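Local coordinates for protein probable acetyltransferases (Chromobacterium violaceum, PDB 3PZJ) that probably transfers acetyl groups as a GNAT-family enzyme, perhaps to N-terminal serine or alanine residues of proteins, and binds a sodium ion in the crystal, at residues A[79-82]-A[83-87]; A[162-165]-A[166-169]. One frame throughout, in Å; residues are numbered along the deposited sequence.

Contact 1: residues A[79-82]-A[83-87]; sequences ITWL and ALTVA. With NA (sodium ion), chain C.
Thr85 meets Trp81 one helical turn back and grips it in two ways. Its OG1 lies 2.8 Å from Trp81 O and donates a hydrogen bond to it, while Thr85 N donates the regular helical bond to the same oxygen. The two donors reach the carbonyl from opposite faces of its plane, the hydroxyl standing well above it, 38° out of plane. With OG1 beside its own backbone N (chi1 -60°), the hydroxyl turns back along the helix. Thr85 OG1 also sits over one face of the indole, 3.3 Å from Trp81 CE2 and offset toward the rim; Tyr69 and Phe72 meet the ring as well.

Ala83 donates its N to Ile79 O at 2.9 Å, and its methyl lies alongside, with Ala83 CB 3.4 Å from Ile79 O. Leu82 contributes chiefly through its backbone: Leu82 O receives Val86 N at 3.0 Å, and Val86 CG2 packs 3.6 Å from Leu82 O. The side chains of Leu82 and Val86 touch Leu93 of strand 92-98, where the helix lies on the sheet.

Val86 O binds the sodium ion at 2.2 Å, joined by two waters and the carbonyls of Gln88 and Thr91. A carbonyl near the end of helix 75-87 and two from the residues that follow thus form the sodium site, consistent with the exposed carbonyls that a helix's C-terminal turn offers.

Contact 2: residues A[162-165]-A[166-169]; sequences SRNA and ASAA
Asn164 and Ser167 meet where the chain leaves an inverse gamma turn centred on Asn164 and enters helix 165-174. This is an N-cap: the asparagine precedes the first helical residue, and its side chain accepts a bond from the backbone N-H of Ser167 in the first turn. Asn164 OD1 takes Ser167 N at 3.2 Å, but the donor stands far above the amide plane, 61° out of it, so the bond does not use a lone-pair direction. The amide is carried over the helix start because CG is anti to the backbone N (chi1 -167°).

Beside this bond the flat amide packs against the methylene of Ser167, with Asn164 CG 3.5 Å from Ser167 CB and Asn164 ND2 at 3.6 Å from the same carbon. The serine hydroxyl is engaged in another direction: Ser167 OG is hydrogen-bonded to Trp158 NE1, which ties the first turn to strand 155-161. The main-chain oxygen of Asn164 accepts Ala168 N at 3.3 Å, which makes this one residue a double acceptor for the first turn, once through its side chain and once through its backbone.

The side chain of Ala168 touches Cys160 of strand 155-161 and Phe198 of strand 191-201, and that of Ala166 touches Arg132. The next helical bond runs from Ala169 N to Ala165 O at 3.2 Å.

Overall arrangement
From the N terminus, the chain first reaches contact 1, on helix 75-87, and later contact 2, at the start of helix 165-174. Both are local, joining residues three or four apart, and neither closes a long loop; they lie in series, neither nesting nor crossing. Between them run strands 92-98, 106-114 and 119-127, helix 135-150 and strand 155-161. The centres of contact 1 and contact 2 are 25 Å apart. They do not touch; each lies against strands of the same mixed sheet, residues 79-87 on strand 92-98 and residues 162-169 on strands 155-161 and 191-201. The pair shows two local arrangements toward opposite ends of helices in one GNAT fold.

Contact 1: residues A[79-82]-A[83-87]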
loop_
_atom_site.group_PDB
_atom_site.type_symbol
_atom_site.label_atom_id
_atom_site.label_comp_id
_atom_site.label_asym_id
_atom_site.label_seq_id
_atom_site.Cartn_x
_atom_site.Cartn_y
_atom_site.Cartn_z
ATOM N N ILE A 79 -11.281 21.212 8.879
ATOM C CA ILE A 79 -12.368 20.836 8.011
ATOM C C ILE A 79 -11.840 20.588 6.623
ATOM O O ILE A 79 -12.218 19.619 5.971
ATOM C CB ILE A 79 -13.435 21.898 8.039
ATOM C CG1 ILE A 79 -14.173 21.781 9.376
ATOM C CG2 ILE A 79 -14.431 21.754 6.891
ATOM C CD1 ILE A 79 -15.159 22.790 9.560
ATOM N N THR A 80 -10.892 21.391 6.203
ATOM C CA THR A 80 -10.286 21.222 4.890
ATOM C C THR A 80 -9.577 19.850 4.793
ATOM O O THR A 80 -9.865 19.067 3.879
ATOM C CB THR A 80 -9.297 22.332 4.530
ATOM O OG1 THR A 80 -9.976 23.603 4.457
ATOM C CG2 THR A 80 -8.660 22.054 3.177
ATOM N N TRP A 81 -8.745 19.546 5.793
ATOM C CA TRP A 81 -8.076 18.223 5.922
ATOM C C TRP A 81 -9.065 17.085 5.905
ATOM O O TRP A 81 -8.879 16.081 5.193
ATOM C CB TRP A 81 -7.156 18.169 7.186
ATOM C CG TRP A 81 -6.565 16.857 7.335
ATOM C CD1 TRP A 81 -5.510 16.326 6.640
ATOM C CD2 TRP A 81 -7.036 15.850 8.173
ATOM N NE1 TRP A 81 -5.281 15.037 7.060
ATOM C CE2 TRP A 81 -6.226 14.712 7.968
ATOM C CE3 TRP A 81 -8.095 15.776 9.077
ATOM C CZ2 TRP A 81 -6.399 13.548 8.680
ATOM C CZ3 TRP A 81 -8.290 14.592 9.764
ATOM C CH2 TRP A 81 -7.432 13.490 9.557
ATOM N N LEU A 82 -10.161 17.202 6.662
ATOM C CA LEU A 82 -11.127 16.132 6.764
ATOM C C LEU A 82 -11.735 15.876 5.473
ATOM O O LEU A 82 -11.800 14.728 5.051
ATOM C CB LEU A 82 -12.345 16.444 7.699
ATOM C CG LEU A 82 -12.281 16.057 9.155
ATOM C CD1 LEU A 82 -13.541 16.537 9.811
ATOM C CD2 LEU A 82 -12.018 14.518 9.439
ATOM N N ALA A 83 -12.202 16.954 4.830
ATOM C CA ALA A 83 -12.860 16.881 3.544
ATOM C C ALA A 83 -11.975 16.268 2.494
ATOM O O ALA A 83 -12.447 15.399 1.818
ATOM C CB ALA A 83 -13.317 18.256 3.096
ATOM N N LEU A 84 -10.724 16.708 2.332
ATOM C CA LEU A 84 -9.797 16.097 1.367
ATOM C C LEU A 84 -9.445 14.632 1.733
ATOM O O LEU A 84 -9.223 13.778 0.836
ATOM C CB LEU A 84 -8.502 16.915 1.251
ATOM C CG LEU A 84 -8.635 18.353 0.767
ATOM C CD1 LEU A 84 -7.326 19.137 0.798
ATOM C CD2 LEU A 84 -9.236 18.338 -0.650
ATOM N N THR A 85 -9.398 14.298 3.019
ATOM C CA THR A 85 -9.146 12.878 3.372
ATOM C C THR A 85 -10.335 11.948 2.944
ATOM O O THR A 85 -10.144 10.892 2.314
ATOM C CB THR A 85 -8.880 12.732 4.882
ATOM O OG1 THR A 85 -7.737 13.518 5.240
ATOM C CG2 THR A 85 -8.636 11.312 5.289
ATOM N N VAL A 86 -11.549 12.352 3.294
ATOM C CA VAL A 86 -12.742 11.583 2.964
ATOM C C VAL A 86 -13.105 11.605 1.482
ATOM O O VAL A 86 -13.726 10.668 0.954
ATOM C CB VAL A 86 -13.928 12.124 3.814
ATOM C CG1 VAL A 86 -15.217 11.554 3.340
ATOM C CG2 VAL A 86 -13.670 11.715 5.273
ATOM N N ALA A 87 -12.658 12.626 0.770
ATOM C CA ALA A 87 -12.823 12.616 -0.679
ATOM C C ALA A 87 -12.147 11.490 -1.388
ATOM O O ALA A 87 -12.579 11.090 -2.495
ATOM C CB ALA A 87 -12.366 14.009 -1.332
HETATM NA NA NA C . -13.988 8.510 0.662
HETATM O O HOH W 1 -16.077 8.288 1.891
HETATM O O HOH W 2 -15.314 8.259 -1.236
#

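Contact 2: residues A[162-165]-A[166-169]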
loop_
_atom_site.group_PDB
_atom_site.type_symbol
_atom_site.label_atom_id
_atom_site.label_comp_id
_atom_site.label_asym_id
_atom_site.label_seq_id
_atom_site.Cartn_x
_atom_site.Cartn_y
_atom_site.Cartn_z
ATOM N N SER A 162 6.764 3.675 14.182
ATOM C CA SER A 162 7.415 2.757 15.124
ATOM C C SER A 162 7.679 3.425 16.470
ATOM O O SER A 162 7.812 2.744 17.512
ATOM C CB SER A 162 8.742 2.232 14.534
ATOM O OG SER A 162 9.683 3.308 14.499
ATOM N N ARG A 163 7.676 4.763 16.496
ATOM C CA ARG A 163 7.857 5.495 17.776
ATOM C C ARG A 163 6.567 5.632 18.568
ATOM O O ARG A 163 6.594 6.113 19.710
ATOM C CB ARG A 163 8.449 6.883 17.548
ATOM C CG ARG A 163 9.849 6.790 17.024
ATOM C CD ARG A 163 10.520 8.129 16.967
ATOM N NE ARG A 163 9.820 9.123 16.180
ATOM C CZ ARG A 163 9.129 10.145 16.703
ATOM N NH1 ARG A 163 8.986 10.282 18.031
ATOM N NH2 ARG A 163 8.555 11.034 15.893
ATOM N N ASN A 164 5.448 5.165 17.985
ATOM C CA ASN A 164 4.114 5.292 18.580
ATOM C C ASN A 164 3.878 4.020 19.392
ATOM O O ASN A 164 3.224 3.058 18.967
ATOM C CB ASN A 164 3.024 5.470 17.518
ATOM C CG ASN A 164 1.705 5.916 18.102
ATOM O OD1 ASN A 164 1.455 5.722 19.276
ATOM N ND2 ASN A 164 0.843 6.524 17.279
ATOM N N ALA A 165 4.421 4.033 20.608
ATOM C CA ALA A 165 4.330 2.885 21.476
ATOM C C ALA A 165 2.887 2.469 21.788
ATOM O O ALA A 165 2.568 1.279 21.857
ATOM C CB ALA A 165 5.175 3.154 22.838
ATOM N N ALA A 166 2.044 3.441 22.021
ATOM C CA ALA A 166 0.682 3.194 22.490
ATOM C C ALA A 166 -0.139 2.525 21.352
ATOM O O ALA A 166 -0.952 1.668 21.582
ATOM C CB ALA A 166 0.030 4.503 22.903
ATOM N N SER A 167 0.085 2.967 20.114
ATOM C CA SER A 167 -0.639 2.387 18.990
ATOM C C SER A 167 -0.238 0.937 18.724
ATOM O O SER A 167 -1.121 0.110 18.485
ATOM C CB SER A 167 -0.544 3.284 17.741
ATOM O OG SER A 167 -1.148 2.697 16.609
ATOM N N ALA A 168 1.049 0.630 18.774
ATOM C CA ALA A 168 1.533 -0.719 18.651
ATOM C C ALA A 168 0.935 -1.646 19.722
ATOM O O ALA A 168 0.521 -2.762 19.439
ATOM C CB ALA A 168 3.055 -0.740 18.701
ATOM N N ALA A 169 0.770 -1.139 20.924
ATOM C CA ALA A 169 0.315 -1.977 22.036
ATOM C C ALA A 169 -1.181 -2.154 21.898
ATOM O O ALA A 169 -1.723 -3.256 22.139
ATOM C CB ALA A 169 0.685 -1.327 23.401
#